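Local coordinates for Lin0012 protein (Listeria innocua, PDB 3K17), which probably acts as an ATP-dependent phosphomevalonate kinase of the mevalonate route to isopentenyl diphosphate, at residues N83-F88 with A126-L131; A122-V127 with K146-S151; T249-I254 with R278-E283. All coordinates share one frame; numbering follows the deposited sequence.

Overall arrangement
Following the chain from the N terminus, contact 1 brings helix 76-91 against helix 119-135 and closes a loop that includes strand 99-105. Contact 2 opens on helix 119-135 before contact 1 has closed, sharing Ala126 and Val127 with it, and ends on helix 141-156. The two loops therefore interleave rather than nest, and they join three helices of the GHMP kinase N-terminal region into one packed group; the centres of the two contacts lie about 8 Å apart. Contact 3 follows in series, on the opposite side of the chain's centre, and closes a hairpin of two long helices, 241-264 and 267-288, joined by a short turn. Its centre lies about 29 Å from that of contact 2.

Contact 1: residues N83-F88 with A126-L131; sequences NIATTF and AVINAL
Ile128 meets Ile84 and Ala85 where two helices of the GHMP kinase N-terminal fold, 76-91 and 119-135, run side by side. The short segments are inclined by 30°, with their axes 10.0 Å apart, and the interface is wholly apolar.

From its CB, the Ile128 side chain leaves the helix alongside the partner rather than straight at it. One branch does the reaching: CG1 turns beside the backbone N (chi1 -63°) and packs on Ala148 CB of the next helix, 141-156. A second bend, chi2 -58°, then swings CD1 toward helix 76-91. There the methyl is shared by two neighbours: Ile128 CD1 lies 4.1 Å from Ile84 CG2 on one residue and 4.1 Å from Ala85 CB on the next. The two isoleucine side chains cross obliquely, joined through a single methyl on each.

Both sides of this contact are buried. Ala81 adds to the packing around Ile128 from one turn earlier in helix 76-91, and Ala188 of the second subunit packs on Ile84. One turn beyond Ile128, Leu131 points at the partner helix, and its CD1 methyl comes within 3.7 Å of the same Ala85 CB that Ile128 CD1 touches.

Contact 2: residues A122-V127 with K146-S151; sequences AATVAV and KLAALS
Helices 119-135 and 141-156 pass at a steep angle, 137° between the N-to-C directions of the short segments with axes 9.3 Å apart, and come nearest where the CA atoms of Val125 and Ala148 lie 5.8 Å from each other. These are consecutive helices of the GHMP kinase N-terminal fold. The first of them starts at a Gly-Leu-Gly-Ser-Ser sequence that matches the phosphate-binding loop of this family, so the packing described here lies just behind what is probably the nucleotide site.

Small residues let the backbones come close. Thr124 is directed at helix 141-156, its CG2 standing anti to the backbone N, and the methyl settles over the turn that holds Ala148. It sits 3.6 Å from Ala148 O, an approach of methyl to carbonyl rather than a bond, and 4.0 Å from Ala148 CB. Val125 comes in from the flank, where its CG2 lies 4.3 Å from the same Ala148 CB. Helix 162-169 closes over this corner, with Cys167 and Met168 on Val125 and Ile164 on Ala148.

The polar side is carried by Thr124 and Ser151. Thr124 OG1 points back along its own helix to the carbonyl of Ser120, a bond in which the hydroxyl must be the donor. Its oxygen can still accept, and water 1, its O 2.9 Å from Thr124 OG1, donates a hydrogen bond to it. That water bridges the two helices. Ser151, its OG swung away from the backbone N (chi1 179°), completes the link: water 1 lies 2.6 Å from Ser151 OG, while the Thr124 CG2 methyl sits 4.0 Å from that same hydroxyl oxygen.

Contact 3: residues T249-I254 with R278-E283; sequences TRNNEI and RRILQE
Ile280 wedges between Arg250, Asn251 and Ile254 in an antiparallel helical hairpin of the C-terminal half of this GHMP kinase, made by helices 241-264 and 267-288. The segments run 167° apart in direction with axes 10.3 Å apart, and Ile280 is the one residue of 278-283 that reaches across.

The tight part lies around its two branches. A chi1 of 68° tucks CG1 in between the backbone N and C, and Ile280 CD1 is carried onto the backbone of the other helix, 3.8 Å from Asn251 CA. The same methyl lies 3.9 Å from Ile254 CD1, the two isoleucine side chains meeting end-on, tip to tip. Ile280 CG2 lies against Arg250 CG, modelled at 3.3 Å, closer than two such carbons normally come, so the exact distance is doubtful. Phe247 also packs on Ile280.

The other side is polar and more open to solvent. Arg250 is only partly buried; its chain bends at chi2 (81°), and the guanidinium lies beneath Ile254 CD1, which sits 4.1 Å above its plane, offset toward the rim. Two acids hold that group: Glu276, on the other helix of the hairpin, forms a salt bridge with NH2, and exposed Glu253, one turn along from Arg250, takes the other terminal nitrogen, its OE1 2.7 Å from Arg250 NH1.

Contact 1: residues N83-F88 with A126-L131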
loop_
_atom_site.group_PDB
_atom_site.type_symbol
_atom_site.label_atom_id
_atom_site.label_comp_id
_atom_site.label_asym_id
_atom_site.label_seq_id
_atom_site.Cartn_x
_atom_site.Cartn_y
_atom_site.Cartn_z
ATOM N N ASN A 83 3.669 23.701 14.912
ATOM C CA ASN A 83 3.801 22.563 15.815
ATOM C C ASN A 83 4.925 22.763 16.834
ATOM O O ASN A 83 4.748 22.516 18.029
ATOM C CB ASN A 83 4.022 21.280 15.001
ATOM C CG ASN A 83 2.760 20.847 14.245
ATOM O OD1 ASN A 83 2.828 20.247 13.159
ATOM N ND2 ASN A 83 1.605 21.150 14.821
ATOM N N ILE A 84 6.082 23.218 16.373
ATOM C CA ILE A 84 7.186 23.433 17.290
ATOM C C ILE A 84 6.880 24.601 18.238
ATOM O O ILE A 84 7.240 24.559 19.409
ATOM C CB ILE A 84 8.502 23.705 16.530
ATOM C CG1 ILE A 84 9.684 23.622 17.495
ATOM C CG2 ILE A 84 8.452 25.080 15.876
ATOM C CD1 ILE A 84 11.033 23.779 16.817
ATOM N N ALA A 85 6.203 25.634 17.743
ATOM C CA ALA A 85 5.873 26.775 18.601
ATOM C C ALA A 85 4.892 26.313 19.682
ATOM O O ALA A 85 4.992 26.698 20.851
ATOM C CB ALA A 85 5.263 27.889 17.781
ATOM N N THR A 86 3.951 25.471 19.276
ATOM C CA THR A 86 2.953 24.928 20.180
ATOM C C THR A 86 3.608 24.090 21.276
ATOM O O THR A 86 3.253 24.205 22.445
ATOM C CB THR A 86 1.936 24.059 19.399
ATOM O OG1 THR A 86 1.123 24.907 18.575
ATOM C CG2 THR A 86 1.064 23.262 20.347
ATOM N N THR A 87 4.554 23.237 20.891
ATOM C CA THR A 87 5.251 22.400 21.853
ATOM C C THR A 87 6.081 23.273 22.800
ATOM O O THR A 87 6.199 22.968 23.989
ATOM C CB THR A 87 6.175 21.386 21.150
ATOM O OG1 THR A 87 5.371 20.418 20.464
ATOM C CG2 THR A 87 7.079 20.669 22.167
ATOM N N PHE A 88 6.654 24.352 22.273
ATOM C CA PHE A 88 7.448 25.245 23.110
ATOM C C PHE A 88 6.556 25.970 24.118
ATOM O O PHE A 88 6.880 26.041 25.300
ATOM C CB PHE A 88 8.187 26.287 22.272
ATOM C CG PHE A 88 8.913 27.313 23.102
ATOM C CD1 PHE A 88 10.050 26.961 23.828
ATOM C CD2 PHE A 88 8.428 28.605 23.209
ATOM C CE1 PHE A 88 10.688 27.883 24.654
ATOM C CE2 PHE A 88 9.058 29.538 24.033
ATOM C CZ PHE A 88 10.193 29.172 24.759
ATOM N N ALA A 126 7.840 34.152 10.111
ATOM C CA ALA A 126 6.604 34.893 10.322
ATOM C C ALA A 126 5.712 34.156 11.327
ATOM O O ALA A 126 5.123 34.774 12.224
ATOM C CB ALA A 126 5.860 35.090 8.990
ATOM N N VAL A 127 5.617 32.836 11.182
ATOM C CA VAL A 127 4.807 32.045 12.094
ATOM C C VAL A 127 5.372 32.117 13.521
ATOM O O VAL A 127 4.632 32.368 14.480
ATOM C CB VAL A 127 4.744 30.561 11.637
ATOM C CG1 VAL A 127 4.142 29.682 12.743
ATOM C CG2 VAL A 127 3.901 30.455 10.352
ATOM N N ILE A 128 6.679 31.910 13.661
ATOM C CA ILE A 128 7.288 31.940 14.990
ATOM C C ILE A 128 7.084 33.310 15.637
ATOM O O ILE A 128 6.669 33.400 16.793
ATOM C CB ILE A 128 8.800 31.605 14.929
ATOM C CG1 ILE A 128 8.999 30.167 14.414
ATOM C CG2 ILE A 128 9.446 31.795 16.320
ATOM C CD1 ILE A 128 8.308 29.092 15.239
ATOM N N ASN A 129 7.368 34.375 14.893
ATOM C CA ASN A 129 7.192 35.716 15.436
ATOM C C ASN A 129 5.755 36.017 15.798
ATOM O O ASN A 129 5.490 36.603 16.850
ATOM C CB ASN A 129 7.696 36.779 14.470
ATOM C CG ASN A 129 9.139 37.138 14.722
ATOM O OD1 ASN A 129 9.624 37.011 15.839
ATOM N ND2 ASN A 129 9.828 37.606 13.695
ATOM N N ALA A 130 4.826 35.619 14.935
ATOM C CA ALA A 130 3.412 35.861 15.199
ATOM C C ALA A 130 2.911 35.144 16.455
ATOM O O ALA A 130 2.183 35.728 17.249
ATOM C CB ALA A 130 2.571 35.445 13.995
ATOM N N LEU A 131 3.290 33.884 16.642
ATOM C CA LEU A 131 2.822 33.137 17.807
ATOM C C LEU A 131 3.523 33.550 19.095
ATOM O O LEU A 131 2.920 33.511 20.169
ATOM C CB LEU A 131 2.973 31.623 17.588
ATOM C CG LEU A 131 2.022 31.024 16.531
ATOM C CD1 LEU A 131 2.355 29.567 16.268
ATOM C CD2 LEU A 131 0.589 31.163 17.007
#

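Contact 2: residues A122-V127 with K146-S151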
loop_
_atom_site.group_PDB
_atom_site.type_symbol
_atom_site.label_atom_id
_atom_site.label_comp_id
_atom_site.label_asym_id
_atom_site.label_seq_id
_atom_site.Cartn_x
_atom_site.Cartn_y
_atom_site.Cartn_z
ATOM N N ALA A 122 11.271 32.797 5.365
ATOM C CA ALA A 122 10.456 33.946 5.748
ATOM C C ALA A 122 9.111 33.537 6.332
ATOM O O ALA A 122 8.630 34.132 7.305
ATOM C CB ALA A 122 10.258 34.868 4.556
ATOM N N ALA A 123 8.498 32.517 5.743
ATOM C CA ALA A 123 7.210 32.046 6.231
ATOM C C ALA A 123 7.387 31.444 7.622
ATOM O O ALA A 123 6.592 31.692 8.537
ATOM C CB ALA A 123 6.632 30.998 5.264
ATOM N N THR A 124 8.427 30.636 7.776
ATOM C CA THR A 124 8.711 30.012 9.059
ATOM C C THR A 124 8.893 31.095 10.143
ATOM O O THR A 124 8.300 31.028 11.223
ATOM C CB THR A 124 9.991 29.163 8.974
ATOM O OG1 THR A 124 9.809 28.129 8.000
ATOM C CG2 THR A 124 10.303 28.522 10.320
ATOM N N VAL A 125 9.714 32.089 9.839
ATOM C CA VAL A 125 9.985 33.180 10.780
ATOM C C VAL A 125 8.723 33.985 11.096
ATOM O O VAL A 125 8.543 34.437 12.226
ATOM C CB VAL A 125 11.099 34.117 10.226
ATOM C CG1 VAL A 125 11.211 35.397 11.060
ATOM C CG2 VAL A 125 12.440 33.377 10.248
ATOM N N ALA A 126 7.840 34.152 10.111
ATOM C CA ALA A 126 6.604 34.893 10.322
ATOM C C ALA A 126 5.712 34.156 11.327
ATOM O O ALA A 126 5.123 34.774 12.224
ATOM C CB ALA A 126 5.860 35.090 8.990
ATOM N N VAL A 127 5.617 32.836 11.182
ATOM C CA VAL A 127 4.807 32.045 12.094
ATOM C C VAL A 127 5.372 32.117 13.521
ATOM O O VAL A 127 4.632 32.368 14.480
ATOM C CB VAL A 127 4.744 30.561 11.637
ATOM C CG1 VAL A 127 4.142 29.682 12.743
ATOM C CG2 VAL A 127 3.901 30.455 10.352
ATOM N N LYS A 146 16.190 29.886 17.153
ATOM C CA LYS A 146 16.352 28.457 17.393
ATOM C C LYS A 146 15.088 27.666 17.039
ATOM O O LYS A 146 15.171 26.590 16.464
ATOM C CB LYS A 146 16.722 28.197 18.860
ATOM C CG LYS A 146 18.110 28.681 19.273
ATOM C CD LYS A 146 18.357 28.345 20.736
ATOM C CE LYS A 146 19.709 28.842 21.227
ATOM N NZ LYS A 146 19.903 28.509 22.671
ATOM N N LEU A 147 13.925 28.186 17.410
ATOM C CA LEU A 147 12.675 27.507 17.083
ATOM C C LEU A 147 12.534 27.460 15.557
ATOM O O LEU A 147 12.279 26.408 14.982
ATOM C CB LEU A 147 11.485 28.258 17.687
ATOM C CG LEU A 147 11.347 28.243 19.213
ATOM C CD1 LEU A 147 10.262 29.224 19.635
ATOM C CD2 LEU A 147 11.019 26.828 19.695
ATOM N N ALA A 148 12.727 28.608 14.914
ATOM C CA ALA A 148 12.614 28.715 13.466
ATOM C C ALA A 148 13.642 27.855 12.734
ATOM O O ALA A 148 13.335 27.247 11.696
ATOM C CB ALA A 148 12.752 30.178 13.042
ATOM N N ALA A 149 14.859 27.802 13.270
ATOM C CA ALA A 149 15.930 27.016 12.666
ATOM C C ALA A 149 15.675 25.508 12.764
ATOM O O ALA A 149 15.883 24.774 11.791
ATOM C CB ALA A 149 17.269 27.361 13.319
ATOM N N LEU A 150 15.247 25.044 13.936
ATOM C CA LEU A 150 14.951 23.623 14.119
ATOM C C LEU A 150 13.817 23.237 13.177
ATOM O O LEU A 150 13.872 22.208 12.517
ATOM C CB LEU A 150 14.513 23.329 15.556
ATOM C CG LEU A 150 15.580 23.338 16.654
ATOM C CD1 LEU A 150 14.941 23.055 18.008
ATOM C CD2 LEU A 150 16.632 22.285 16.338
ATOM N N SER A 151 12.785 24.072 13.133
ATOM C CA SER A 151 11.630 23.822 12.277
ATOM C C SER A 151 12.050 23.675 10.820
ATOM O O SER A 151 11.766 22.665 10.174
ATOM C CB SER A 151 10.622 24.975 12.394
ATOM O OG SER A 151 9.493 24.772 11.550
HETATM O O HOH W 1 9.479 25.487 9.030
#

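Contact 3: residues T249-I254 with R278-E283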
loop_
_atom_site.group_PDB
_atom_site.type_symbol
_atom_site.label_atom_id
_atom_site.label_comp_id
_atom_site.label_asym_id
_atom_site.label_seq_id
_atom_site.Cartn_x
_atom_site.Cartn_y
_atom_site.Cartn_z
ATOM N N THR A 249 38.370 26.271 2.315
ATOM C CA THR A 249 39.531 27.006 2.819
ATOM C C THR A 249 39.603 28.376 2.172
ATOM O O THR A 249 39.769 29.398 2.842
ATOM C CB THR A 249 40.832 26.252 2.509
ATOM O OG1 THR A 249 40.782 24.954 3.118
ATOM C CG2 THR A 249 42.045 27.031 3.037
ATOM N N ARG A 250 39.480 28.379 0.852
ATOM C CA ARG A 250 39.519 29.609 0.078
ATOM C C ARG A 250 38.362 30.517 0.518
ATOM O O ARG A 250 38.529 31.726 0.692
ATOM C CB ARG A 250 39.392 29.267 -1.406
ATOM C CG ARG A 250 39.695 30.418 -2.332
ATOM C CD ARG A 250 41.193 30.594 -2.536
ATOM N NE ARG A 250 41.476 31.941 -3.013
ATOM C CZ ARG A 250 41.402 33.019 -2.245
ATOM N NH1 ARG A 250 41.065 32.900 -0.969
ATOM N NH2 ARG A 250 41.647 34.217 -2.752
ATOM N N ASN A 251 37.187 29.922 0.702
ATOM C CA ASN A 251 36.016 30.677 1.124
ATOM C C ASN A 251 36.241 31.350 2.471
ATOM O O ASN A 251 35.889 32.509 2.658
ATOM C CB ASN A 251 34.792 29.753 1.207
ATOM C CG ASN A 251 33.621 30.399 1.931
ATOM O OD1 ASN A 251 33.536 30.367 3.169
ATOM N ND2 ASN A 251 32.719 31.002 1.167
ATOM N N ASN A 252 36.837 30.621 3.408
ATOM C CA ASN A 252 37.087 31.165 4.737
ATOM C C ASN A 252 38.041 32.352 4.739
ATOM O O ASN A 252 37.903 33.263 5.560
ATOM C CB ASN A 252 37.602 30.065 5.659
ATOM C CG ASN A 252 36.590 28.956 5.846
ATOM O OD1 ASN A 252 35.424 29.211 6.153
ATOM N ND2 ASN A 252 37.026 27.719 5.663
ATOM N N GLU A 253 39.004 32.343 3.819
ATOM C CA GLU A 253 39.958 33.445 3.712
ATOM C C GLU A 253 39.181 34.684 3.261
ATOM O O GLU A 253 39.299 35.759 3.845
ATOM C CB GLU A 253 41.052 33.125 2.676
ATOM C CG GLU A 253 41.804 31.817 2.911
ATOM C CD GLU A 253 42.954 31.598 1.921
ATOM O OE1 GLU A 253 42.715 31.611 0.692
ATOM O OE2 GLU A 253 44.102 31.403 2.376
ATOM N N ILE A 254 38.366 34.508 2.224
ATOM C CA ILE A 254 37.567 35.597 1.669
ATOM C C ILE A 254 36.565 36.179 2.670
ATOM O O ILE A 254 36.393 37.400 2.745
ATOM C CB ILE A 254 36.816 35.120 0.399
ATOM C CG1 ILE A 254 37.836 34.667 -0.656
ATOM C CG2 ILE A 254 35.940 36.247 -0.157
ATOM C CD1 ILE A 254 37.224 34.071 -1.912
ATOM N N ARG A 278 33.074 35.249 -6.198
ATOM C CA ARG A 278 32.479 34.869 -7.472
ATOM C C ARG A 278 33.340 33.816 -8.153
ATOM O O ARG A 278 32.831 32.831 -8.677
ATOM C CB ARG A 278 32.358 36.079 -8.404
ATOM C CG ARG A 278 31.850 35.706 -9.799
ATOM C CD ARG A 278 31.931 36.851 -10.793
ATOM N NE ARG A 278 31.432 36.426 -12.099
ATOM C CZ ARG A 278 31.585 37.107 -13.232
ATOM N NH1 ARG A 278 32.226 38.267 -13.241
ATOM N NH2 ARG A 278 31.100 36.620 -14.367
ATOM N N ARG A 279 34.649 34.036 -8.133
ATOM C CA ARG A 279 35.592 33.130 -8.770
ATOM C C ARG A 279 35.579 31.715 -8.212
ATOM O O ARG A 279 35.483 30.751 -8.974
ATOM C CB ARG A 279 37.013 33.701 -8.684
ATOM C CG ARG A 279 37.180 35.081 -9.330
ATOM C CD ARG A 279 36.689 35.089 -10.771
ATOM N NE ARG A 279 37.031 36.319 -11.487
ATOM C CZ ARG A 279 36.522 37.522 -11.230
ATOM N NH1 ARG A 279 35.631 37.687 -10.260
ATOM N NH2 ARG A 279 36.898 38.565 -11.958
ATOM N N ILE A 280 35.668 31.577 -6.891
ATOM C CA ILE A 280 35.679 30.243 -6.298
ATOM C C ILE A 280 34.359 29.510 -6.518
ATOM O O ILE A 280 34.327 28.285 -6.565
ATOM C CB ILE A 280 36.001 30.288 -4.784
ATOM C CG1 ILE A 280 34.859 30.946 -4.010
ATOM C CG2 ILE A 280 37.296 31.064 -4.557
ATOM C CD1 ILE A 280 35.068 30.926 -2.511
ATOM N N LEU A 281 33.270 30.261 -6.652
ATOM C CA LEU A 281 31.968 29.644 -6.891
ATOM C C LEU A 281 31.933 29.170 -8.339
ATOM O O LEU A 281 31.323 28.149 -8.652
ATOM C CB LEU A 281 30.837 30.641 -6.610
ATOM C CG LEU A 281 30.529 30.872 -5.121
ATOM C CD1 LEU A 281 29.567 32.032 -4.944
ATOM C CD2 LEU A 281 29.952 29.602 -4.522
ATOM N N GLN A 282 32.603 29.911 -9.217
ATOM C CA GLN A 282 32.676 29.542 -10.627
ATOM C C GLN A 282 33.485 28.253 -10.706
ATOM O O GLN A 282 33.134 27.328 -11.435
ATOM C CB GLN A 282 33.394 30.623 -11.446
ATOM C CG GLN A 282 32.693 31.971 -11.524
ATOM C CD GLN A 282 33.443 32.958 -12.409
ATOM O OE1 GLN A 282 34.613 33.262 -12.173
ATOM N NE2 GLN A 282 32.770 33.460 -13.433
ATOM N N GLU A 283 34.574 28.210 -9.944
ATOM C CA GLU A 283 35.457 27.051 -9.907
ATOM C C GLU A 283 34.702 25.826 -9.404
ATOM O O GLU A 283 34.759 24.753 -10.007
ATOM C CB GLU A 283 36.644 27.326 -8.982
ATOM C CG GLU A 283 37.406 28.596 -9.311
ATOM C CD GLU A 283 38.177 28.501 -10.613
ATOM O OE1 GLU A 283 38.679 29.547 -11.084
ATOM O OE2 GLU A 283 38.290 27.380 -11.159
#